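Local coordinates for protein domain of Unknown Function with a Cystatin-Like Fold (Nostoc punctiforme, PDB 2RGQ) that is of unknown function but adopts the cystatin-like fold of SnoaL-like domains in the NTF2 clan, at residues 69-74 with 91-96; 103-108 with 123-128; 83-88 with 109-114. All coordinates share one frame; numbering follows the deposited sequence. Where two conformers were deposited one is given.

Contact 1 of 3, residues 69-74 with 91-96; sequences KRHCSS and LTVVNR
Arg70 faces Val94 and Cys72 faces Thr92 in hydrogen-bonded antiparallel pairs, with His71 and Val93 between them as a non-hydrogen-bonded pair, where the two strand axes approach to 4.6 Å at 162°. Each hydrogen-bonded pair is closed by two N-H...O bonds, as befits the hairpin of strands 69-80 and 84-95. On the side turned to helix 6-25, Val93 packs on the imidazole of His71: CG1 stands over the centre of one face, 3.9 Å from the ring centroid in a CH-pi contact, and CG2 lies 3.5 Å from CD2 of His71. A branched residue suits this place because its two methyls meet the ring at once, and the hydrogen bond between ND1 of His71 and OD1 of Asp24 on the helix probably holds the ring's rotation. CG1 of Val93 also rests 3.6 Å from CB of Lys69. The bend at chi2 (-54°) sets CD of Lys69 beside Asn95, and NZ donates to OD1 of Asn95 at 2.7 Å, from above the carbonyl plane. Arg96 reaches back to the strand: NH1 donates to O of Lys69 at 2.9 Å, on a lone pair, and also to O of Asp24. CD of Arg96 lies over one face of the Arg70 guanidinium, toward the rim. An alanine in place of Arg96 would probably leave the Lys69 carbonyl without this donor and uncover that face of Arg70. The face of His71 and Leu91 thus packs on the helix, while Arg70, salt-bridged through NE to Asp128 of the second subunit, and Val94 meet that subunit with charged and apolar groups.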
ATOM      1  N   LYS B  69      -3.052  17.143   1.740  1.00 12.48           N
ATOM      2  CA  LYS B  69      -2.415  15.925   2.152  1.00 12.17           C
ATOM      3  C   LYS B  69      -2.398  14.849   1.070  1.00 10.88           C
ATOM      4  O   LYS B  69      -2.920  15.029  -0.028  1.00 10.65           O
ATOM      5  CB  LYS B  69      -3.194  15.293   3.328  1.00 12.14           C
ATOM      6  CG  LYS B  69      -3.607  16.207   4.521  1.00 12.43           C
ATOM      7  CD  LYS B  69      -2.435  16.993   5.149  1.00 12.11           C
ATOM      8  CE  LYS B  69      -2.800  17.644   6.481  1.00 13.93           C
ATOM      9  NZ  LYS B  69      -1.743  18.604   6.916  1.00 14.56           N
ATOM     10  N   ARG B  70      -1.727  13.761   1.416  1.00  9.97           N
ATOM     11  CA  ARG B  70      -1.847  12.495   0.723  1.00 10.27           C
ATOM     12  C   ARG B  70      -2.311  11.523   1.798  1.00 10.45           C
ATOM     13  O   ARG B  70      -1.639  11.351   2.802  1.00 10.43           O
ATOM     14  CB  ARG B  70      -0.547  12.009   0.099  1.00 12.81           C
ATOM     15  CG  ARG B  70      -0.042  12.782  -1.139  1.00 13.17           C
ATOM     16  CD  ARG B  70      -1.041  12.746  -2.274  1.00 14.97           C
ATOM     17  NE  ARG B  70      -0.623  13.595  -3.376  1.00 16.76           N
ATOM     18  CZ  ARG B  70      -1.435  14.055  -4.327  1.00 16.86           C
ATOM     19  NH1 ARG B  70      -2.729  13.715  -4.397  1.00 15.70           N
ATOM     20  NH2 ARG B  70      -0.923  14.842  -5.257  1.00 16.67           N
ATOM     21  N   HIS B  71      -3.515  11.010   1.623  1.00  9.62           N
ATOM     22  CA  HIS B  71      -4.102   9.939   2.428  1.00 11.57           C
ATOM     23  C   HIS B  71      -3.847   8.594   1.738  1.00 13.33           C
ATOM     24  O   HIS B  71      -4.301   8.380   0.626  1.00 11.48           O
ATOM     25  CB  HIS B  71      -5.607  10.155   2.541  1.00 10.67           C
ATOM     26  CG  HIS B  71      -6.001  11.311   3.399  1.00 10.74           C
ATOM     27  ND1 HIS B  71      -5.966  12.611   2.951  1.00 11.11           N
ATOM     28  CD2 HIS B  71      -6.466  11.370   4.675  1.00 12.59           C
ATOM     29  CE1 HIS B  71      -6.386  13.414   3.911  1.00 11.63           C
ATOM     30  NE2 HIS B  71      -6.713  12.687   4.961  1.00 12.54           N
ATOM     31  N   CYS B  72      -3.119   7.688   2.393  1.00 13.52           N
ATOM     32  CA  CYS B  72      -2.728   6.397   1.803  1.00 14.44           C
ATOM     33  C   CYS B  72      -3.313   5.240   2.572  1.00 15.28           C
ATOM     34  O   CYS B  72      -3.277   5.241   3.796  1.00 12.73           O
ATOM     35  CB  CYS B  72      -1.209   6.222   1.807  1.00 16.74           C
ATOM     36  SG  CYS B  72      -0.284   7.552   1.096  1.00 18.88           S
ATOM     37  N   SER B  73      -3.836   4.271   1.811  1.00 15.22           N
ATOM     38  CA  SER B  73      -4.420   3.047   2.332  0.50 16.26           C
ATOM     39  C   SER B  73      -3.396   1.909   2.252  1.00 15.76           C
ATOM     40  O   SER B  73      -2.697   1.777   1.238  1.00 17.46           O
ATOM     41  CB  SER B  73      -5.678   2.689   1.523  0.50 16.25           C
ATOM     42  OG  SER B  73      -6.285   1.494   1.974  0.50 16.32           O
ATOM     43  N   SER B  74      -3.326   1.063   3.297  1.00 14.83           N
ATOM     44  CA  SER B  74      -2.418  -0.093   3.333  1.00 13.99           C
ATOM     45  C   SER B  74      -2.971  -1.201   4.218  1.00 13.64           C
ATOM     46  O   SER B  74      -3.925  -0.962   4.935  1.00 11.31           O
ATOM     47  CB  SER B  74      -1.032   0.278   3.830  1.00 14.95           C
ATOM     48  OG  SER B  74      -1.019   0.678   5.191  1.00 17.61           O
ATOM     49  N   LEU B  91      -4.709   3.772   7.485  1.00 11.33           N
ATOM     50  CA  LEU B  91      -4.686   5.058   6.831  1.00 13.16           C
ATOM     51  C   LEU B  91      -3.494   5.781   7.402  1.00 12.82           C
ATOM     52  O   LEU B  91      -3.322   5.826   8.637  1.00 12.25           O
ATOM     53  CB  LEU B  91      -5.957   5.851   7.098  1.00 15.02           C
ATOM     54  CG  LEU B  91      -6.085   7.268   6.515  1.00 16.72           C
ATOM     55  CD1 LEU B  91      -5.963   7.221   5.020  1.00 17.85           C
ATOM     56  CD2 LEU B  91      -7.413   7.913   6.966  1.00 19.52           C
ATOM     57  N   THR B  92      -2.600   6.235   6.525  1.00 13.53           N
ATOM     58  CA  THR B  92      -1.497   7.106   6.930  1.00 12.44           C
ATOM     59  C   THR B  92      -1.597   8.394   6.115  1.00 13.32           C
ATOM     60  O   THR B  92      -1.920   8.350   4.921  1.00 14.19           O
ATOM     61  CB  THR B  92      -0.132   6.425   6.777  1.00 12.44           C
ATOM     62  OG1 THR B  92      -0.033   5.855   5.460  1.00 16.54           O
ATOM     63  CG2 THR B  92      -0.000   5.305   7.837  1.00 13.71           C
ATOM     64  N   VAL B  93      -1.343   9.541   6.746  1.00 12.06           N
ATOM     65  CA  VAL B  93      -1.527  10.828   6.124  1.00 10.96           C
ATOM     66  C   VAL B  93      -0.216  11.610   6.213  1.00 11.30           C
ATOM     67  O   VAL B  93       0.417  11.679   7.281  1.00 11.15           O
ATOM     68  CB  VAL B  93      -2.691  11.606   6.803  1.00 13.10           C
ATOM     69  CG1 VAL B  93      -3.061  12.891   5.994  1.00 13.78           C
ATOM     70  CG2 VAL B  93      -3.934  10.704   7.017  1.00 13.22           C
ATOM     71  N   VAL B  94       0.172  12.224   5.105  1.00  9.85           N
ATOM     72  CA  VAL B  94       1.371  13.040   5.021  1.00  9.75           C
ATOM     73  C   VAL B  94       1.014  14.345   4.328  1.00 10.57           C
ATOM     74  O   VAL B  94      -0.007  14.415   3.632  1.00 10.28           O
ATOM     75  CB  VAL B  94       2.536  12.323   4.260  1.00  9.69           C
ATOM     76  CG1 VAL B  94       2.808  10.976   4.909  1.00 11.21           C
ATOM     77  CG2 VAL B  94       2.259  12.165   2.779  1.00 11.57           C
ATOM     78  N   ASN B  95       1.848  15.358   4.537  1.00  9.45           N
ATOM     79  CA  ASN B  95       1.631  16.648   3.934  1.00 11.62           C
ATOM     80  C   ASN B  95       2.161  16.705   2.527  1.00 10.98           C
ATOM     81  O   ASN B  95       3.191  16.177   2.270  1.00 11.75           O
ATOM     82  CB  ASN B  95       2.314  17.722   4.757  1.00 12.35           C
ATOM     83  CG  ASN B  95       1.705  17.865   6.119  1.00 13.29           C
ATOM     84  OD1 ASN B  95       0.575  17.406   6.339  1.00 14.89           O
ATOM     85  ND2 ASN B  95       2.414  18.530   7.039  1.00 14.27           N
ATOM     86  N   ARG B  96       1.460  17.388   1.646  1.00 12.35           N
ATOM     87  CA  ARG B  96       1.951  17.625   0.288  1.00 11.55           C
ATOM     88  C   ARG B  96       2.909  18.796   0.171  1.00 13.27           C
ATOM     89  O   ARG B  96       3.725  18.824  -0.729  1.00 12.02           O
ATOM     90  CB  ARG B  96       0.796  17.975  -0.633  1.00 12.39           C
ATOM     91  CG  ARG B  96      -0.202  16.883  -0.808  1.00 12.28           C
ATOM     92  CD  ARG B  96      -1.043  17.040  -2.082  1.00 14.39           C
ATOM     93  NE  ARG B  96      -1.905  18.223  -2.120  1.00 11.78           N
ATOM     94  CZ  ARG B  96      -3.236  18.259  -1.946  1.00 13.60           C
ATOM     95  NH1 ARG B  96      -3.957  17.212  -1.566  1.00  9.22           N
ATOM     96  NH2 ARG B  96      -3.851  19.437  -2.077  1.00 13.57           N
TER
HETATM   97  O   HOH W   1      -1.391   3.321   4.970  1.00 19.08           O

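Contact 2 of 3, residues 103-108 with 123-128; sequences GSAFVK and RQIEVD
Ser104 meets Asp128 twice. Its carbonyl O accepts the Asp128 N-H at 2.9 Å, and its OG, set between the backbone N and the carbonyl carbon (chi1 61°), donates to OD2 of Asp128; the modelled 2.4 Å between OG and OD2 is very short and its exact value doubtful. That OD2 also forms a salt bridge with Arg70 of the third subunit, while a water joins Ser104 N to Asp128 O. Ala105 comes next, a small residue suited to a close pair, its CA 4.2 Å from that of Val127; its CB touches CG2 of Ile125 at 3.6 Å. Phe106 and Glu126 exchange two backbone hydrogen bonds, and their side chains run alongside each other on the other side of the sheet, with OE1 of Glu126 3.5 Å from CD2 of Phe106 and the carboxylate turned 49° from the ring. These pairs belong to the hairpin of strands 101-114 and 117-127, within the curved sheet of the cystatin-like fold. At Val107, CG1 lies 3.5 Å above the guanidinium plane of Arg123, toward its rim; salt bridges to Asp109 and Glu20 hold that flat group beneath the methyl. Lys108 closes the segment with two backbone bonds to Gln124, and one water accepts from its NZ, 2.8 Å away, and probably donates to OE1 of Gln124, whose NE2 is bonded to Gln42.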
ATOM      1  N   GLY B 103      -0.840  12.260  10.316  1.00 12.53           N
ATOM      2  CA  GLY B 103      -1.563  11.389  11.212  1.00 11.93           C
ATOM      3  C   GLY B 103      -1.717  10.014  10.636  1.00 11.79           C
ATOM      4  O   GLY B 103      -1.132   9.687   9.583  1.00 10.57           O
ATOM      5  N   SER B 104      -2.481   9.203  11.357  1.00 11.08           N
ATOM      6  CA  SER B 104      -2.732   7.815  10.977  1.00 11.49           C
ATOM      7  C   SER B 104      -4.024   7.333  11.598  1.00 10.18           C
ATOM      8  O   SER B 104      -4.535   7.937  12.526  1.00 10.96           O
ATOM      9  CB  SER B 104      -1.576   6.886  11.377  1.00 13.81           C
ATOM     10  OG  SER B 104      -1.324   6.838  12.790  1.00 13.90           O
ATOM     11  N   ALA B 105      -4.528   6.216  11.113  1.00 10.01           N
ATOM     12  CA  ALA B 105      -5.767   5.671  11.621  1.00  8.45           C
ATOM     13  C   ALA B 105      -5.938   4.232  11.247  1.00  9.80           C
ATOM     14  O   ALA B 105      -5.287   3.744  10.306  1.00 10.07           O
ATOM     15  CB  ALA B 105      -6.975   6.482  11.106  1.00 10.87           C
ATOM     16  N   PHE B 106      -6.770   3.561  12.030  1.00 10.03           N
ATOM     17  CA  PHE B 106      -7.203   2.217  11.721  1.00 10.79           C
ATOM     18  C   PHE B 106      -8.604   2.440  11.117  1.00 10.97           C
ATOM     19  O   PHE B 106      -9.349   3.229  11.634  1.00 11.89           O
ATOM     20  CB  PHE B 106      -7.256   1.356  12.963  1.00 14.57           C
ATOM     21  CG  PHE B 106      -7.909   0.030  12.739  1.00 17.10           C
ATOM     22  CD1 PHE B 106      -7.225  -0.982  12.123  1.00 20.34           C
ATOM     23  CD2 PHE B 106      -9.230  -0.186  13.130  1.00 20.19           C
ATOM     24  CE1 PHE B 106      -7.835  -2.216  11.903  1.00 21.57           C
ATOM     25  CE2 PHE B 106      -9.841  -1.425  12.887  1.00 22.13           C
ATOM     26  CZ  PHE B 106      -9.114  -2.431  12.280  1.00 20.96           C
ATOM     27  N   VAL B 107      -8.915   1.762  10.030  1.00 10.94           N
ATOM     28  CA  VAL B 107     -10.181   1.938   9.332  1.00 11.43           C
ATOM     29  C   VAL B 107     -10.929   0.629   9.187  1.00 13.94           C
ATOM     30  O   VAL B 107     -10.369  -0.365   8.737  1.00 12.79           O
ATOM     31  CB  VAL B 107      -9.953   2.600   7.939  1.00 12.79           C
ATOM     32  CG1 VAL B 107     -11.270   2.880   7.225  1.00 14.98           C
ATOM     33  CG2 VAL B 107      -9.184   3.894   8.064  1.00 13.14           C
ATOM     34  N   LYS B 108     -12.232   0.638   9.545  1.00 12.43           N
ATOM     35  CA  LYS B 108     -13.073  -0.530   9.379  1.00 14.83           C
ATOM     36  C   LYS B 108     -14.215  -0.157   8.423  1.00 13.12           C
ATOM     37  O   LYS B 108     -14.949   0.785   8.691  1.00 12.76           O
ATOM     38  CB  LYS B 108     -13.650  -1.015  10.708  1.00 18.46           C
ATOM     39  CG  LYS B 108     -14.310  -2.378  10.554  1.00 23.50           C
ATOM     40  CD  LYS B 108     -15.232  -2.783  11.718  1.00 25.12           C
ATOM     41  CE  LYS B 108     -16.259  -3.811  11.188  1.00 27.64           C
ATOM     42  NZ  LYS B 108     -17.171  -3.220  10.116  1.00 27.14           N
ATOM     43  N   ARG B 123     -18.095   3.395   6.855  1.00 10.40           N
ATOM     44  CA  ARG B 123     -16.654   3.530   7.058  1.00 10.37           C
ATOM     45  C   ARG B 123     -16.447   4.178   8.417  1.00 12.55           C
ATOM     46  O   ARG B 123     -16.971   5.274   8.672  1.00 12.49           O
ATOM     47  CB  ARG B 123     -16.009   4.324   5.919  1.00 11.42           C
ATOM     48  CG  ARG B 123     -14.595   4.769   6.277  1.00 14.88           C
ATOM     49  CD  ARG B 123     -13.839   5.313   5.120  1.00 17.45           C
ATOM     50  NE  ARG B 123     -13.178   4.200   4.444  1.00 18.50           N
ATOM     51  CZ  ARG B 123     -11.992   4.269   3.853  1.00 20.55           C
ATOM     52  NH1 ARG B 123     -11.297   5.390   3.760  1.00 22.71           N
ATOM     53  NH2 ARG B 123     -11.482   3.171   3.336  1.00 22.24           N
ATOM     54  N   GLN B 124     -15.701   3.483   9.290  1.00 13.70           N
ATOM     55  CA  GLN B 124     -15.357   3.944  10.634  1.00 11.94           C
ATOM     56  C   GLN B 124     -13.857   4.150  10.699  1.00 13.23           C
ATOM     57  O   GLN B 124     -13.086   3.205  10.471  1.00 13.34           O
ATOM     58  CB  GLN B 124     -15.794   2.940  11.692  1.00 12.88           C
ATOM     59  CG  GLN B 124     -17.317   2.931  11.866  1.00 11.67           C
ATOM     60  CD  GLN B 124     -17.782   1.850  12.791  1.00 13.71           C
ATOM     61  OE1 GLN B 124     -17.513   0.696  12.530  1.00 16.70           O
ATOM     62  NE2 GLN B 124     -18.557   2.194  13.802  1.00 12.60           N
ATOM     63  N   ILE B 125     -13.456   5.389  10.937  1.00 12.62           N
ATOM     64  CA  ILE B 125     -12.054   5.795  11.036  1.00 11.95           C
ATOM     65  C   ILE B 125     -11.725   6.013  12.514  1.00 13.93           C
ATOM     66  O   ILE B 125     -12.387   6.809  13.182  1.00 13.13           O
ATOM     67  CB  ILE B 125     -11.785   7.076  10.210  1.00 12.40           C
ATOM     68  CG1 ILE B 125     -12.199   6.867   8.745  1.00 13.72           C
ATOM     69  CG2 ILE B 125     -10.304   7.462  10.325  1.00 11.93           C
ATOM     70  CD1 ILE B 125     -11.964   7.985   7.808  1.00 15.73           C
ATOM     71  N   GLU B 126     -10.713   5.298  13.013  1.00 14.65           N
ATOM     72  CA  GLU B 126     -10.281   5.348  14.406  1.00 15.11           C
ATOM     73  C   GLU B 126      -8.923   6.003  14.366  1.00 12.47           C
ATOM     74  O   GLU B 126      -7.918   5.339  14.127  1.00 12.06           O
ATOM     75  CB  GLU B 126     -10.249   3.929  14.988  1.00 18.28           C
ATOM     76  CG  GLU B 126     -11.626   3.268  14.940  1.00 22.83           C
ATOM     77  CD  GLU B 126     -11.692   1.881  15.593  1.00 27.31           C
ATOM     78  OE1 GLU B 126     -10.632   1.285  15.926  1.00 31.82           O
ATOM     79  OE2 GLU B 126     -12.836   1.373  15.770  1.00 31.22           O
ATOM     80  N   VAL B 127      -8.928   7.326  14.542  1.00 13.24           N
ATOM     81  CA  VAL B 127      -7.728   8.140  14.436  0.50 11.95           C
ATOM     82  C   VAL B 127      -6.736   7.905  15.576  1.00 12.79           C
ATOM     83  O   VAL B 127      -7.142   7.868  16.775  1.00 13.70           O
ATOM     84  CB  VAL B 127      -8.137   9.659  14.331  0.50 11.51           C
ATOM     85  CG1 VAL B 127      -6.930  10.573  14.460  0.50 10.67           C
ATOM     86  CG2 VAL B 127      -8.892   9.914  13.012  0.50  8.29           C
ATOM     87  N   ASP B 128      -5.455   7.782  15.224  1.00 11.02           N
ATOM     88  CA  ASP B 128      -4.389   7.656  16.201  1.00 12.83           C
ATOM     89  C   ASP B 128      -4.181   8.992  16.952  1.00 13.96           C
ATOM     90  O   ASP B 128      -4.413  10.049  16.387  1.00 12.33           O
ATOM     91  CB  ASP B 128      -3.111   7.125  15.533  1.00 13.62           C
ATOM     92  CG  ASP B 128      -3.255   5.670  15.125  1.00 15.31           C
ATOM     93  OD1 ASP B 128      -3.931   4.918  15.871  1.00 16.40           O
ATOM     94  OD2 ASP B 128      -2.658   5.258  14.096  1.00 14.18           O
TER
HETATM   95  O   HOH W   2      -3.255  10.584  13.858  1.00 12.06           O
HETATM   96  O   HOH W   3     -17.358  -0.446   9.827  1.00 17.29           O

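Contact 3 of 3, residues 83-88 with 109-114; sequences DEATME and DQVRKI
Ala85 and Val111 form the compact middle of this antiparallel pairing between strands 84-95 and 101-114. Two backbone bonds join them, the one from Val111 N to Ala85 O being nearly straight at 177°. On the face covered by helix 6-25, CB of Ala85 lies 3.7 Å from CG2 of Val111; the small alanine admits the valine methyl beside it, and Ile12 and Leu15 of the helix pack on the valine. Next along, Met87 (deposited as selenomethionine) and Asp109 are also joined by two backbone bonds, and their side chains lie side by side, pointing the same way. The selenoether chain sets out with CG anti to the backbone N (chi1 -178°), bends at chi3 and ends with CE 3.1 Å from OD2 of Asp109, a close methyl-carboxylate contact. A flexible, apolar chain suits this place, since it also packs against Ile12 and Ala16. OD1 of the buried carboxylate forms a salt bridge with NE of Arg123, and OD2 too is hydrogen-bonded elsewhere. At the far end Lys113 N donates to Asp83 O, and NZ of Lys113 turns to the helix side, to a salt bridge with Asp8 and a hydrogen bond to Tyr82 O.

The opposite face is far looser. CG2 of Thr86 comes only to 4.5 Å from CG of Gln110, and the threonine hydroxyl turns to Gln79 on strand 69-80. OE1 of Glu84 stays 4.6 Å from NE of Arg112, and a water bridges them, donating to OE1 and accepting from NE in the guanidinium plane. The chemistry thus divides by face: apolar groups, with Asp109 and Lys113 each paired to an opposite charge, lie on the helix side, whereas Glu84 and Arg112 meet through water, which probably weakens their attraction.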
ATOM      1  N   ASP B  83     -21.693 -10.407  -1.918  1.00 10.86           N
ATOM      2  CA  ASP B  83     -22.417  -9.145  -1.828  1.00  9.37           C
ATOM      3  C   ASP B  83     -22.365  -8.391  -0.534  1.00 12.58           C
ATOM      4  O   ASP B  83     -22.917  -7.326  -0.469  1.00 10.95           O
ATOM      5  CB  ASP B  83     -23.865  -9.347  -2.279  1.00 10.50           C
ATOM      6  CG  ASP B  83     -24.679 -10.259  -1.362  1.00 12.29           C
ATOM      7  OD1 ASP B  83     -24.116 -10.847  -0.428  1.00 11.83           O
ATOM      8  OD2 ASP B  83     -25.907 -10.407  -1.643  1.00 14.02           O
ATOM      9  N   GLU B  84     -21.683  -8.917   0.477  1.00 12.88           N
ATOM     10  CA  GLU B  84     -21.502  -8.234   1.747  1.00 12.42           C
ATOM     11  C   GLU B  84     -20.115  -8.582   2.272  1.00 10.61           C
ATOM     12  O   GLU B  84     -19.725  -9.756   2.300  1.00 13.69           O
ATOM     13  CB  GLU B  84     -22.526  -8.671   2.753  1.00 13.62           C
ATOM     14  CG  GLU B  84     -23.978  -8.470   2.322  1.00 16.04           C
ATOM     15  CD  GLU B  84     -24.935  -8.819   3.440  1.00 19.06           C
ATOM     16  OE1 GLU B  84     -25.151  -7.936   4.292  1.00 20.17           O
ATOM     17  OE2 GLU B  84     -25.466  -9.963   3.439  1.00 19.75           O
ATOM     18  N   ALA B  85     -19.374  -7.583   2.678  1.00 10.52           N
ATOM     19  CA  ALA B  85     -18.025  -7.831   3.173  1.00  9.99           C
ATOM     20  C   ALA B  85     -17.608  -6.726   4.130  1.00 11.59           C
ATOM     21  O   ALA B  85     -18.304  -5.703   4.295  1.00  9.60           O
ATOM     22  CB  ALA B  85     -17.022  -7.982   2.004  1.00  8.46           C
ATOM     23  N   THR B  86     -16.509  -7.001   4.825  1.00 13.42           N
ATOM     24  CA  THR B  86     -15.901  -6.074   5.742  1.00 12.54           C
ATOM     25  C   THR B  86     -14.438  -5.987   5.375  1.00 13.14           C
ATOM     26  O   THR B  86     -13.856  -6.982   4.935  1.00 14.53           O
ATOM     27  CB  THR B  86     -16.086  -6.495   7.225  1.00 15.24           C
ATOM     28  OG1 THR B  86     -15.472  -7.774   7.428  1.00 20.78           O
ATOM     29  CG2 THR B  86     -17.539  -6.582   7.577  1.00 13.80           C
HETATM   30  N   MSE B  87     -13.894  -4.782   5.422  1.00 13.50           N
HETATM   31  CA  MSE B  87     -12.491  -4.527   5.176  1.00 12.87           C
HETATM   32  C   MSE B  87     -11.897  -3.834   6.380  1.00 14.51           C
HETATM   33  O   MSE B  87     -12.558  -2.956   6.942  1.00 16.07           O
HETATM   34  CB  MSE B  87     -12.313  -3.631   3.936  1.00 15.36           C
HETATM   35  CG  MSE B  87     -10.850  -3.374   3.620  1.00 15.49           C
HETATM   36 SE   MSE B  87     -10.568  -2.536   1.913  0.75 16.47          SE
HETATM   37  CE  MSE B  87     -11.588  -0.972   2.042  1.00 16.36           C
ATOM     38  N   GLU B  88     -10.667  -4.214   6.774  1.00 12.95           N
ATOM     39  CA  GLU B  88      -9.897  -3.508   7.802  1.00 12.94           C
ATOM     40  C   GLU B  88      -8.642  -3.036   7.092  1.00 12.03           C
ATOM     41  O   GLU B  88      -8.102  -3.743   6.248  1.00 12.63           O
ATOM     42  CB  GLU B  88      -9.558  -4.382   9.013  1.00 16.39           C
ATOM     43  CG  GLU B  88     -10.755  -5.037   9.638  1.00 20.84           C
ATOM     44  CD  GLU B  88     -11.177  -6.332   8.933  1.00 23.33           C
ATOM     45  OE1 GLU B  88     -10.339  -7.239   8.723  1.00 25.76           O
ATOM     46  OE2 GLU B  88     -12.379  -6.465   8.584  1.00 26.64           O
ATOM     47  N   ASP B 109     -14.367  -0.926   7.352  1.00 13.24           N
ATOM     48  CA  ASP B 109     -15.394  -0.687   6.318  1.00 14.92           C
ATOM     49  C   ASP B 109     -16.373  -1.839   6.201  1.00 15.04           C
ATOM     50  O   ASP B 109     -15.984  -2.997   6.270  1.00 16.96           O
ATOM     51  CB  ASP B 109     -14.748  -0.462   4.942  1.00 15.42           C
ATOM     52  CG  ASP B 109     -13.878   0.775   4.896  1.00 19.24           C
ATOM     53  OD1 ASP B 109     -14.418   1.840   5.265  1.00 19.98           O
ATOM     54  OD2 ASP B 109     -12.700   0.709   4.422  1.00 22.62           O
ATOM     55  N   GLN B 110     -17.666  -1.526   6.138  1.00 14.10           N
ATOM     56  CA  GLN B 110     -18.682  -2.516   5.794  1.00 14.45           C
ATOM     57  C   GLN B 110     -19.046  -2.117   4.369  1.00 11.92           C
ATOM     58  O   GLN B 110     -19.370  -0.917   4.116  1.00 11.70           O
ATOM     59  CB  GLN B 110     -19.906  -2.413   6.678  1.00 16.78           C
ATOM     60  CG  GLN B 110     -19.658  -2.674   8.145  1.00 20.73           C
ATOM     61  CD  GLN B 110     -20.902  -2.471   8.976  1.00 24.43           C
ATOM     62  OE1 GLN B 110     -21.973  -2.136   8.453  1.00 27.65           O
ATOM     63  NE2 GLN B 110     -20.776  -2.669  10.291  1.00 27.48           N
ATOM     64  N   VAL B 111     -18.999  -3.072   3.440  1.00 12.74           N
ATOM     65  CA  VAL B 111     -19.250  -2.806   2.042  1.00 10.68           C
ATOM     66  C   VAL B 111     -20.355  -3.749   1.543  1.00  9.86           C
ATOM     67  O   VAL B 111     -20.613  -4.777   2.159  1.00  8.74           O
ATOM     68  CB  VAL B 111     -18.022  -2.938   1.154  1.00 11.58           C
ATOM     69  CG1 VAL B 111     -16.947  -1.835   1.538  1.00 11.35           C
ATOM     70  CG2 VAL B 111     -17.483  -4.402   1.166  1.00  9.87           C
ATOM     71  N   ARG B 112     -21.031  -3.324   0.495  1.00  9.72           N
ATOM     72  CA  ARG B 112     -22.143  -4.090  -0.073  1.00  9.22           C
ATOM     73  C   ARG B 112     -22.178  -3.956  -1.576  1.00 10.77           C
ATOM     74  O   ARG B 112     -21.888  -2.876  -2.126  1.00 11.01           O
ATOM     75  CB  ARG B 112     -23.446  -3.601   0.525  1.00 10.52           C
ATOM     76  CG  ARG B 112     -24.721  -4.390   0.143  1.00 11.33           C
ATOM     77  CD  ARG B 112     -25.929  -3.796   0.829  1.00 12.29           C
ATOM     78  NE  ARG B 112     -25.783  -3.830   2.296  1.00 12.90           N
ATOM     79  CZ  ARG B 112     -26.418  -3.044   3.168  1.00 13.41           C
ATOM     80  NH1 ARG B 112     -27.282  -2.172   2.774  1.00 14.13           N
ATOM     81  NH2 ARG B 112     -26.221  -3.167   4.453  1.00 14.59           N
ATOM     82  N   LYS B 113     -22.542  -5.058  -2.230  1.00 11.23           N
ATOM     83  CA  LYS B 113     -22.719  -5.066  -3.686  1.00 10.59           C
ATOM     84  C   LYS B 113     -24.187  -4.732  -3.927  1.00 11.00           C
ATOM     85  O   LYS B 113     -25.066  -5.468  -3.500  1.00 11.21           O
ATOM     86  CB  LYS B 113     -22.346  -6.398  -4.264  1.00 12.61           C
ATOM     87  CG  LYS B 113     -22.473  -6.486  -5.748  1.00 11.48           C
ATOM     88  CD  LYS B 113     -21.984  -7.800  -6.293  1.00 12.22           C
ATOM     89  CE  LYS B 113     -20.475  -7.882  -6.311  1.00 13.18           C
ATOM     90  NZ  LYS B 113     -20.030  -9.324  -6.508  1.00 12.75           N
ATOM     91  N   ILE B 114     -24.420  -3.604  -4.602  1.00  9.88           N
ATOM     92  CA  ILE B 114     -25.743  -3.101  -4.948  1.00 11.88           C
ATOM     93  C   ILE B 114     -25.799  -2.875  -6.475  1.00 12.33           C
ATOM     94  O   ILE B 114     -24.966  -2.186  -7.040  1.00 12.51           O
ATOM     95  CB  ILE B 114     -26.086  -1.783  -4.180  1.00 13.29           C
ATOM     96  CG1 ILE B 114     -25.728  -1.918  -2.690  1.00 14.80           C
ATOM     97  CG2 ILE B 114     -27.558  -1.411  -4.396  1.00 14.34           C
ATOM     98  CD1 ILE B 114     -25.996  -0.668  -1.818  1.00 13.16           C
TER
HETATM   99  O   HOH W   4     -24.042  -5.453   4.113  1.00 21.28           O

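The three contacts are successive joints of one curved sheet: contact 1 pairs strands 69-80 and 84-95, contact 3 pairs 84-95 with 101-114 and contact 2 pairs 101-114 with 117-127. Contacts 1 and 2, centres about 12 Å apart, touch where Leu91 O lies 2.8 Å from Ala105 N, probably hydrogen-bonded. Contact 3 lies at the other end of the long strands, its centre about 22 Å from that of contact 1 and about 17 Å from that of contact 2, to which Arg123 NE and Asp109 OD1, 2.8 Å apart, tie it. Contact 1 meets contact 2 of a neighbouring subunit where Arg70 salt-bridges Asp128 of that subunit. Glycerols, probably from the crystallisation liquor, lie beside Arg70 and Glu126; no functional pocket is established.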